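Local coordinates for protein CrRbcX-IIa (Chlamydomonas reinhardtii, PDB 5BS1) that probably acts as a chaperone in the assembly of the photosynthetic enzyme Rubisco, working as an all-helical homodimer of the RbcX family, at residues N48-A51 and Y52-M56; A92-E96 and F97-K101; R77-H80 and A81-L84; A83-L86 and M87-R90. One frame throughout, in Å; residues are numbered along the deposited sequence.

Contact 1: N48-A51 and Y52-M56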
loop_
_atom_site.group_PDB
_atom_site.type_symbol
_atom_site.label_atom_id
_atom_site.label_comp_id
_atom_site.label_asym_id
_atom_site.label_seq_id
_atom_site.Cartn_x
_atom_site.Cartn_y
_atom_site.Cartn_z
ATOM N N ASN A 48 22.714 3.254 -23.634
ATOM C CA ASN A 48 21.870 2.230 -23.055
ATOM C C ASN A 48 22.657 1.547 -21.933
ATOM O O ASN A 48 22.109 1.292 -20.851
ATOM C CB ASN A 48 21.521 1.306 -24.221
ATOM C CG ASN A 48 21.083 -0.066 -23.827
ATOM O OD1 ASN A 48 20.467 -0.255 -22.796
ATOM N ND2 ASN A 48 21.362 -1.052 -24.690
ATOM N N GLN A 49 23.953 1.308 -22.168
ATOM C CA GLN A 49 24.802 0.725 -21.125
ATOM C C GLN A 49 24.899 1.671 -19.936
ATOM O O GLN A 49 24.847 1.234 -18.816
ATOM C CB GLN A 49 26.188 0.318 -21.636
ATOM C CG GLN A 49 26.105 -0.915 -22.512
ATOM C CD GLN A 49 27.458 -1.443 -22.965
ATOM O OE1 GLN A 49 28.529 -0.838 -22.771
ATOM N NE2 GLN A 49 27.405 -2.623 -23.532
ATOM N N GLN A 50 24.988 2.967 -20.180
ATOM C CA GLN A 50 25.088 3.929 -19.100
ATOM C C GLN A 50 23.782 3.985 -18.291
ATOM O O GLN A 50 23.821 4.070 -17.058
ATOM C CB GLN A 50 25.441 5.319 -19.618
ATOM C CG GLN A 50 25.803 6.279 -18.493
ATOM C CD GLN A 50 26.991 5.801 -17.670
ATOM O OE1 GLN A 50 28.073 5.562 -18.208
ATOM N NE2 GLN A 50 26.798 5.642 -16.379
ATOM N N ALA A 51 22.647 3.854 -18.982
ATOM C CA ALA A 51 21.352 3.831 -18.295
ATOM C C ALA A 51 21.271 2.604 -17.389
ATOM O O ALA A 51 20.803 2.702 -16.269
ATOM C CB ALA A 51 20.222 3.840 -19.314
ATOM N N TYR A 52 21.749 1.456 -17.881
ATOM C CA TYR A 52 21.814 0.237 -17.070
ATOM C C TYR A 52 22.686 0.480 -15.845
ATOM O O TYR A 52 22.309 0.140 -14.729
ATOM C CB TYR A 52 22.361 -0.930 -17.893
ATOM C CG TYR A 52 22.720 -2.133 -17.090
ATOM C CD1 TYR A 52 21.763 -2.989 -16.619
ATOM C CD2 TYR A 52 24.066 -2.400 -16.760
ATOM C CE1 TYR A 52 22.111 -4.096 -15.850
ATOM C CE2 TYR A 52 24.416 -3.508 -16.004
ATOM C CZ TYR A 52 23.444 -4.357 -15.562
ATOM O OH TYR A 52 23.771 -5.478 -14.798
ATOM N N LEU A 53 23.882 1.036 -16.044
ATOM C CA LEU A 53 24.807 1.241 -14.931
ATOM C C LEU A 53 24.182 2.154 -13.880
ATOM O O LEU A 53 24.241 1.861 -12.703
ATOM C CB LEU A 53 26.128 1.818 -15.411
ATOM C CG LEU A 53 27.001 0.965 -16.340
ATOM C CD1 LEU A 53 28.194 1.752 -16.850
ATOM C CD2 LEU A 53 27.470 -0.293 -15.630
ATOM N N ASP A 54 23.528 3.218 -14.345
ATOM C CA ASP A 54 22.944 4.206 -13.427
ATOM C C ASP A 54 21.739 3.612 -12.695
ATOM O O ASP A 54 21.561 3.831 -11.494
ATOM C CB ASP A 54 22.512 5.459 -14.185
ATOM C CG ASP A 54 23.681 6.285 -14.714
ATOM O OD1 ASP A 54 24.808 6.146 -14.208
ATOM O OD2 ASP A 54 23.503 7.071 -15.667
ATOM N N LEU A 55 20.923 2.837 -13.397
ATOM C CA LEU A 55 19.743 2.251 -12.782
ATOM C C LEU A 55 20.141 1.254 -11.718
ATOM O O LEU A 55 19.542 1.246 -10.641
ATOM C CB LEU A 55 18.817 1.615 -13.810
ATOM C CG LEU A 55 17.455 1.140 -13.279
ATOM C CD1 LEU A 55 16.698 2.219 -12.483
ATOM C CD2 LEU A 55 16.598 0.643 -14.404
HETATM N N MSE A 56 21.202 0.483 -11.994
HETATM C CA MSE A 56 21.714 -0.447 -10.981
HETATM C C MSE A 56 22.110 0.356 -9.729
HETATM O O MSE A 56 21.799 -0.064 -8.622
HETATM C CB MSE A 56 22.900 -1.239 -11.550
HETATM C CG MSE A 56 22.609 -2.298 -12.607
HETATM SE SE MSE A 56 21.756 -3.916 -11.928
HETATM C CE MSE A 56 23.434 -4.728 -11.250
#
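Gln50 and Asp54, one helical turn apart, join side chains on helix 46-59 of the RbcX fold, an i to i+4 pairing laid over regular alpha-helical bonding. The polar link is one hydrogen bond: Gln50 NE2 donates to Asp54 OD1 at 3.0 Å. The oxygen lies almost in the plane of the Gln50 amide, yet NE2 comes to it from above the carboxylate, 47° out of that plane, and the N-H...O angle of 146° makes the bond somewhat bent. Gln50 gets there with CG anti to its backbone N (chi1 -169°) and a bend at chi2 that folds the amide forward along the helix. A long, neutral amide suits this exposed site, since it can span a turn to the acid. The stronger partner of the carboxylate is Asn79, whose ND2 bonds to OD2, and Lys78 adds a long, weak ion pair at OD1; a buried acid is thus met from several quarters.

Beneath the side chains run four backbone bonds, from Tyr52 N to Asn48 O through Leu55 N to Ala51 O. Packing contacts follow the faces of the helix. Leu55 is buried and reaches Val33 and Leu34 of helix 13-38, while the small Ala51 lets the Asn79 amide come close to its CA. On another side the Tyr52 ring carries CG of the selenomethionine Met56 over the rim of one face, 3.6 Å above its plane. At the exposed surface Leu53 crosses Gln50 at about a right angle, its methyl CD1 4.0 Å from the amide oxygen Gln50 OE1.

Contact 2: A92-E96 and F97-K101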
loop_
_atom_site.group_PDB
_atom_site.type_symbol
_atom_site.label_atom_id
_atom_site.label_comp_id
_atom_site.label_asym_id
_atom_site.label_seq_id
_atom_site.Cartn_x
_atom_site.Cartn_y
_atom_site.Cartn_z
ATOM N N ALA A 92 2.383 4.883 -17.560
ATOM C CA ALA A 92 1.697 3.859 -18.326
ATOM C C ALA A 92 1.125 2.780 -17.414
ATOM O O ALA A 92 0.034 2.274 -17.650
ATOM C CB ALA A 92 2.617 3.238 -19.361
ATOM N N TYR A 93 1.827 2.501 -16.328
ATOM C CA TYR A 93 1.457 1.417 -15.414
ATOM C C TYR A 93 0.130 1.717 -14.722
ATOM O O TYR A 93 -0.578 0.796 -14.344
ATOM C CB TYR A 93 2.567 1.101 -14.391
ATOM C CG TYR A 93 2.296 -0.137 -13.620
ATOM C CD1 TYR A 93 2.022 -0.093 -12.260
ATOM C CD2 TYR A 93 2.262 -1.362 -14.258
ATOM C CE1 TYR A 93 1.782 -1.239 -11.536
ATOM C CE2 TYR A 93 1.976 -2.520 -13.555
ATOM C CZ TYR A 93 1.723 -2.450 -12.206
ATOM O OH TYR A 93 1.397 -3.612 -11.520
ATOM N N LEU A 94 -0.235 2.982 -14.621
ATOM C CA LEU A 94 -1.526 3.355 -14.052
ATOM C C LEU A 94 -2.684 2.663 -14.730
ATOM O O LEU A 94 -3.686 2.355 -14.073
ATOM C CB LEU A 94 -1.753 4.867 -14.117
ATOM C CG LEU A 94 -0.754 5.729 -13.362
ATOM C CD1 LEU A 94 -0.941 7.191 -13.712
ATOM C CD2 LEU A 94 -0.905 5.458 -11.873
ATOM N N ASP A 95 -2.578 2.455 -16.030
ATOM C CA ASP A 95 -3.658 1.850 -16.781
ATOM C C ASP A 95 -3.512 0.321 -16.915
ATOM O O ASP A 95 -4.470 -0.325 -17.301
ATOM C CB ASP A 95 -3.754 2.491 -18.137
ATOM C CG ASP A 95 -4.215 3.930 -18.063
ATOM O OD1 ASP A 95 -4.925 4.297 -17.119
ATOM O OD2 ASP A 95 -3.840 4.675 -18.969
ATOM N N GLU A 96 -2.357 -0.216 -16.545
ATOM C CA GLU A 96 -2.101 -1.668 -16.524
ATOM C C GLU A 96 -2.533 -2.282 -15.203
ATOM O O GLU A 96 -3.035 -3.414 -15.147
ATOM C CB GLU A 96 -0.609 -1.931 -16.735
ATOM C CG GLU A 96 -0.102 -1.380 -18.060
ATOM C CD GLU A 96 1.413 -1.285 -18.115
ATOM O OE1 GLU A 96 2.102 -2.180 -17.555
ATOM O OE2 GLU A 96 1.908 -0.305 -18.706
ATOM N N PHE A 97 -2.341 -1.529 -14.126
ATOM C CA PHE A 97 -2.594 -2.029 -12.768
ATOM C C PHE A 97 -4.064 -2.390 -12.626
ATOM O O PHE A 97 -4.953 -1.647 -13.033
ATOM C CB PHE A 97 -2.217 -0.954 -11.751
ATOM C CG PHE A 97 -2.305 -1.371 -10.309
ATOM C CD1 PHE A 97 -1.378 -2.247 -9.755
ATOM C CD2 PHE A 97 -3.265 -0.831 -9.469
ATOM C CE1 PHE A 97 -1.419 -2.578 -8.430
ATOM C CE2 PHE A 97 -3.319 -1.173 -8.151
ATOM C CZ PHE A 97 -2.410 -2.071 -7.619
ATOM N N GLU A 98 -4.305 -3.553 -12.047
ATOM C CA GLU A 98 -5.683 -4.072 -11.933
ATOM C C GLU A 98 -6.320 -3.556 -10.633
ATOM O O GLU A 98 -6.338 -4.220 -9.609
ATOM C CB GLU A 98 -5.675 -5.593 -12.028
ATOM C CG GLU A 98 -5.195 -6.012 -13.410
ATOM C CD GLU A 98 -5.029 -7.502 -13.595
ATOM O OE1 GLU A 98 -5.853 -8.225 -13.071
ATOM O OE2 GLU A 98 -4.111 -7.937 -14.319
ATOM N N TRP A 99 -6.854 -2.357 -10.710
ATOM C CA TRP A 99 -7.392 -1.640 -9.563
ATOM C C TRP A 99 -8.515 -2.387 -8.898
ATOM O O TRP A 99 -8.531 -2.523 -7.680
ATOM C CB TRP A 99 -7.924 -0.257 -10.009
ATOM C CG TRP A 99 -6.849 0.639 -10.503
ATOM C CD1 TRP A 99 -6.464 0.825 -11.810
ATOM C CD2 TRP A 99 -6.008 1.484 -9.713
ATOM N NE1 TRP A 99 -5.414 1.700 -11.862
ATOM C CE2 TRP A 99 -5.134 2.151 -10.602
ATOM C CE3 TRP A 99 -5.914 1.745 -8.355
ATOM C CZ2 TRP A 99 -4.167 3.040 -10.159
ATOM C CZ3 TRP A 99 -4.932 2.644 -7.909
ATOM C CH2 TRP A 99 -4.093 3.278 -8.814
ATOM N N GLY A 100 -9.480 -2.830 -9.704
ATOM C CA GLY A 100 -10.633 -3.487 -9.118
ATOM C C GLY A 100 -10.267 -4.773 -8.418
ATOM O O GLY A 100 -10.743 -5.028 -7.314
ATOM N N LYS A 101 -9.400 -5.560 -9.039
ATOM C CA LYS A 101 -8.951 -6.815 -8.467
ATOM C C LYS A 101 -8.257 -6.601 -7.124
ATOM O O LYS A 101 -8.456 -7.356 -6.178
ATOM C CB LYS A 101 -8.002 -7.519 -9.460
ATOM C CG LYS A 101 -7.375 -8.785 -8.963
ATOM C CD LYS A 101 -6.441 -9.377 -10.013
ATOM C CE LYS A 101 -7.195 -10.071 -11.114
ATOM N NZ LYS A 101 -6.209 -10.743 -12.016
HETATM O O HOH W 1 -6.255 -0.195 -14.982
#
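Phe97 opens the short connection between helices 80-96 and 99-121, a tight turn of the all-alpha RbcX fold, and its N bonds back to Tyr93 O at 2.9 Å. With CG anti to the backbone N (chi1 -175°), its ring comes beside that of Tyr93: Phe97 CB lies over a face of the tyrosine ring, whereas Tyr93 OH meets the edge of the phenylalanine 3.6 Å from CD1. The two planes stand 58° apart, an oblique pair, and both rings also meet Phe25 of helix 13-38, so large aromatics suit this corner. A water donates to Phe97 O and, weakly, to Asp95 O.

Glu98, the centre of an inverse gamma turn and the N-cap residue of the next helix, sends its carboxylate to Lys101 one turn on. Lys101 NZ forms a salt bridge with Glu98 OE1, 2.8 Å away on the syn side, and the same ammonium forms another with Asp6 of the second subunit.

Trp99 begins helix 99-121 and folds its indole back over the corner. NE1 gives a nearly straight bond of 2.9 Å to Leu94 O, with the carbonyl oxygen in the ring plane; N-H...O is 168°. The corner lies at the dimer interface, where Trp99 O bonds to Trp99 NE1 of the second subunit. A phenylalanine in its place would probably leave Leu94 O without its indole donor and untie the start of helix 99-121 from the last turn of helix 80-96. Phe97 also takes part in holding the indole: its CD2 sits over the centre of one indole face, 3.6 Å above the plane.

Contact 3: R77-H80 and A81-L84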
loop_
_atom_site.group_PDB
_atom_site.type_symbol
_atom_site.label_atom_id
_atom_site.label_comp_id
_atom_site.label_asym_id
_atom_site.label_seq_id
_atom_site.Cartn_x
_atom_site.Cartn_y
_atom_site.Cartn_z
ATOM N N ARG A 77 18.770 14.036 -12.319
ATOM C CA ARG A 77 20.027 14.808 -12.220
ATOM C C ARG A 77 21.202 14.066 -12.802
ATOM O O ARG A 77 22.115 14.677 -13.346
ATOM C CB ARG A 77 20.353 15.194 -10.787
ATOM C CG ARG A 77 19.699 16.501 -10.399
ATOM C CD ARG A 77 20.158 17.030 -9.073
ATOM N NE ARG A 77 19.164 16.646 -8.084
ATOM C CZ ARG A 77 19.236 15.681 -7.176
ATOM N NH1 ARG A 77 18.186 15.513 -6.386
ATOM N NH2 ARG A 77 20.310 14.919 -7.024
ATOM N N LYS A 78 21.184 12.745 -12.704
ATOM C CA LYS A 78 22.288 11.916 -13.196
ATOM C C LYS A 78 22.115 11.501 -14.639
ATOM O O LYS A 78 23.080 11.398 -15.393
ATOM C CB LYS A 78 22.402 10.655 -12.324
ATOM C CG LYS A 78 23.498 9.687 -12.734
ATOM C CD LYS A 78 24.859 10.355 -12.575
ATOM C CE LYS A 78 26.013 9.526 -13.100
ATOM N NZ LYS A 78 26.294 8.380 -12.204
ATOM N N ASN A 79 20.883 11.205 -15.030
ATOM C CA ASN A 79 20.613 10.594 -16.308
ATOM C C ASN A 79 19.196 10.934 -16.721
ATOM O O ASN A 79 18.236 10.238 -16.394
ATOM C CB ASN A 79 20.801 9.069 -16.254
ATOM C CG ASN A 79 20.818 8.439 -17.623
ATOM O OD1 ASN A 79 20.098 8.857 -18.534
ATOM N ND2 ASN A 79 21.661 7.424 -17.793
ATOM N N HIS A 80 19.075 12.033 -17.451
ATOM C CA HIS A 80 17.769 12.542 -17.856
ATOM C C HIS A 80 17.002 11.559 -18.730
ATOM O O HIS A 80 15.792 11.381 -18.558
ATOM C CB HIS A 80 18.006 13.872 -18.583
ATOM C CG HIS A 80 16.775 14.539 -19.092
ATOM N ND1 HIS A 80 16.381 14.476 -20.404
ATOM C CD2 HIS A 80 15.867 15.321 -18.460
ATOM C CE1 HIS A 80 15.254 15.157 -20.553
ATOM N NE2 HIS A 80 14.937 15.692 -19.394
ATOM N N ALA A 81 17.670 10.908 -19.676
ATOM C CA ALA A 81 16.999 9.971 -20.574
ATOM C C ALA A 81 16.394 8.803 -19.772
ATOM O O ALA A 81 15.296 8.340 -20.057
ATOM C CB ALA A 81 17.949 9.452 -21.601
ATOM N N LEU A 82 17.161 8.331 -18.802
ATOM C CA LEU A 82 16.684 7.215 -17.949
ATOM C C LEU A 82 15.448 7.678 -17.149
ATOM O O LEU A 82 14.470 6.935 -17.056
ATOM C CB LEU A 82 17.787 6.758 -17.035
ATOM C CG LEU A 82 17.443 5.775 -15.909
ATOM C CD1 LEU A 82 16.892 4.494 -16.506
ATOM C CD2 LEU A 82 18.654 5.541 -15.016
ATOM N N ALA A 83 15.522 8.872 -16.554
ATOM C CA ALA A 83 14.375 9.411 -15.816
ATOM C C ALA A 83 13.143 9.540 -16.693
ATOM O O ALA A 83 12.049 9.137 -16.267
ATOM C CB ALA A 83 14.700 10.736 -15.174
ATOM N N LEU A 84 13.293 10.033 -17.928
ATOM C CA LEU A 84 12.146 10.114 -18.835
ATOM C C LEU A 84 11.512 8.755 -19.061
ATOM O O LEU A 84 10.295 8.622 -19.076
ATOM C CB LEU A 84 12.507 10.737 -20.171
ATOM C CG LEU A 84 12.891 12.209 -20.207
ATOM C CD1 LEU A 84 13.152 12.609 -21.646
ATOM C CD2 LEU A 84 11.861 13.116 -19.587
HETATM O O HOH W 2 20.610 10.773 -20.293
#
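With chi1 at -168°, the CG of Asn79 is anti to its own N, and the amide swings forward over the first turn of the following helix; His80 takes the same setting (chi1 179°), which lays its ring beside Leu84. The Asn79 side chain then accepts from Leu82 N through OD1 at 3.0 Å. The donor stands 53° above the carbonyl plane and so is not on a lone pair, though the N-H...O line is fairly straight. A water donates to the same OD1 and accepts from Ala81 N, which gives a second amide of the first turn a partner.

This is an N-cap: Asn79 leaves helical phi/psi after helix 69-78 and caps helix 80-96, and its own O accepts from Ala83 N at 3.0 Å. Asparagine suits the place because a short side-chain carbonyl reaches Leu82 N directly and Ala81 N through a water, while ND2 bonds to Asp54 of helix 46-59. An alanine here is likely to leave Leu82 N without its cap and Asp54 OD2 without the Asn79 amide.

One residue further on, Leu84 lies against a face of the His80 ring as a CH-pi contact, CG 4.1 Å from the centroid and offset toward the rim. Leu84 CD1 comes to 3.5 Å from His80 CE1. His80 packs on Ala121 and Leu84 on Met118, both of the second subunit.

Contact 4: A83-L86 and M87-R90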
loop_
_atom_site.group_PDB
_atom_site.type_symbol
_atom_site.label_atom_id
_atom_site.label_comp_id
_atom_site.label_asym_id
_atom_site.label_seq_id
_atom_site.Cartn_x
_atom_site.Cartn_y
_atom_site.Cartn_z
ATOM N N ALA A 83 15.522 8.872 -16.554
ATOM C CA ALA A 83 14.375 9.411 -15.816
ATOM C C ALA A 83 13.143 9.540 -16.693
ATOM O O ALA A 83 12.049 9.137 -16.267
ATOM C CB ALA A 83 14.700 10.736 -15.174
ATOM N N LEU A 84 13.293 10.033 -17.928
ATOM C CA LEU A 84 12.146 10.114 -18.835
ATOM C C LEU A 84 11.512 8.755 -19.061
ATOM O O LEU A 84 10.295 8.622 -19.076
ATOM C CB LEU A 84 12.507 10.737 -20.171
ATOM C CG LEU A 84 12.891 12.209 -20.207
ATOM C CD1 LEU A 84 13.152 12.609 -21.646
ATOM C CD2 LEU A 84 11.861 13.116 -19.587
ATOM N N ARG A 85 12.339 7.724 -19.255
ATOM C CA ARG A 85 11.818 6.400 -19.469
ATOM C C ARG A 85 11.087 5.842 -18.234
ATOM O O ARG A 85 10.016 5.263 -18.366
ATOM C CB ARG A 85 12.946 5.446 -19.879
ATOM C CG ARG A 85 12.494 4.020 -20.110
ATOM C CD ARG A 85 11.511 3.889 -21.250
ATOM N NE ARG A 85 11.130 2.493 -21.449
ATOM C CZ ARG A 85 9.961 2.085 -21.916
ATOM N NH1 ARG A 85 9.039 2.964 -22.294
ATOM N NH2 ARG A 85 9.692 0.789 -22.006
ATOM N N LEU A 86 11.671 6.031 -17.065
ATOM C CA LEU A 86 11.064 5.550 -15.815
ATOM C C LEU A 86 9.729 6.271 -15.596
ATOM O O LEU A 86 8.772 5.650 -15.160
ATOM C CB LEU A 86 11.988 5.801 -14.649
ATOM C CG LEU A 86 13.239 4.929 -14.591
ATOM C CD1 LEU A 86 14.251 5.516 -13.621
ATOM C CD2 LEU A 86 12.879 3.494 -14.223
HETATM N N MSE A 87 9.702 7.571 -15.883
HETATM C CA MSE A 87 8.457 8.376 -15.769
HETATM C C MSE A 87 7.384 7.874 -16.698
HETATM O O MSE A 87 6.239 7.746 -16.302
HETATM C CB MSE A 87 8.758 9.847 -16.037
HETATM C CG MSE A 87 9.341 10.402 -14.757
HETATM SE SE MSE A 87 9.561 12.354 -14.673
HETATM C CE MSE A 87 11.135 12.045 -15.728
ATOM N N GLU A 88 7.751 7.577 -17.946
ATOM C CA GLU A 88 6.819 7.070 -18.941
ATOM C C GLU A 88 6.208 5.750 -18.445
ATOM O O GLU A 88 5.003 5.528 -18.551
ATOM C CB GLU A 88 7.567 6.884 -20.283
ATOM C CG GLU A 88 6.849 6.141 -21.401
ATOM C CD GLU A 88 7.672 6.106 -22.706
ATOM O OE1 GLU A 88 8.910 5.865 -22.681
ATOM O OE2 GLU A 88 7.084 6.342 -23.782
ATOM N N VAL A 89 7.074 4.854 -17.988
ATOM C CA VAL A 89 6.642 3.512 -17.598
ATOM C C VAL A 89 5.723 3.580 -16.365
ATOM O O VAL A 89 4.696 2.895 -16.311
ATOM C CB VAL A 89 7.846 2.566 -17.415
ATOM C CG1 VAL A 89 7.431 1.231 -16.821
ATOM C CG2 VAL A 89 8.535 2.335 -18.755
ATOM N N ARG A 90 6.077 4.371 -15.369
ATOM C CA ARG A 90 5.249 4.427 -14.162
ATOM C C ARG A 90 3.887 5.070 -14.442
ATOM O O ARG A 90 2.898 4.706 -13.816
ATOM C CB ARG A 90 5.957 5.088 -12.978
ATOM C CG ARG A 90 6.028 6.607 -13.030
ATOM C CD ARG A 90 6.766 7.154 -11.830
ATOM N NE ARG A 90 6.826 8.604 -11.842
ATOM C CZ ARG A 90 7.193 9.364 -10.805
ATOM N NH1 ARG A 90 7.549 8.822 -9.659
ATOM N NH2 ARG A 90 7.236 10.690 -10.928
#
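Arg85 NH1 reaches Glu88 OE1 at 2.9 Å, an i to i+3 salt bridge on the amphipathic helix 80-96, whose buried side packs through Leu86 on helices 13-38 and 69-78. The oxygen lies in the guanidinium plane, but the nitrogen comes from well above the carboxylate, and the two planes are nearly perpendicular, 88° apart. NH2 of Arg85 has another partner, Gln36 OE1 of helix 13-38. The chain of Arg85, bent at chi2 (63°), turns along the helix and brings one flat face of the guanidinium onto Val89. CG2 of this valine sits 3.5 Å above the plane, over its centre; a beta-branched methyl, fixed close to the backbone, makes a firm floor there.

The buried selenomethionine Met87 turns at its last torsion (chi3 -79°) and curls its methyl back to the preceding turn. CE meets Ala83 CB at 3.8 Å and Leu84 CD2 at 4.1 Å; a flexible, unbranched chain suits such a junction. Arg90 runs out extended beyond CG, its guanidinium passing near the selenium, and NH2 forms a salt bridge with Asp69 and a hydrogen bond with Asn114 of the second subunit.

Because Arg85 is held by Glu88 at an edge, bonded by Gln36 and covered on one face by a methyl, its rotation is probably restricted, and pairing with Glu88 probably offsets part of its positive charge.

Contact 4, with four of its eight touching residues buried, is the most buried; contacts 1 and 3 lie farther out, their centres about 20 and 19 Å from the chain's centre. Contacts 2, 3 and 4 all use helix 80-96: contact 3 caps its start, contact 4 holds its middle turns, and contact 2 leads from its end into helix 99-121. All three touch the second subunit, whereas contact 1 does not. Contacts 1 and 3 are joined through Asp54 and Asn79, contacts 1 and 4 more loosely through Leu55 and Leu86. Contact 2 depends on aromatic rings, contact 4 on charge beside apolar packing, contact 3 on amide capping, and contact 1 on an amide-to-acid bond.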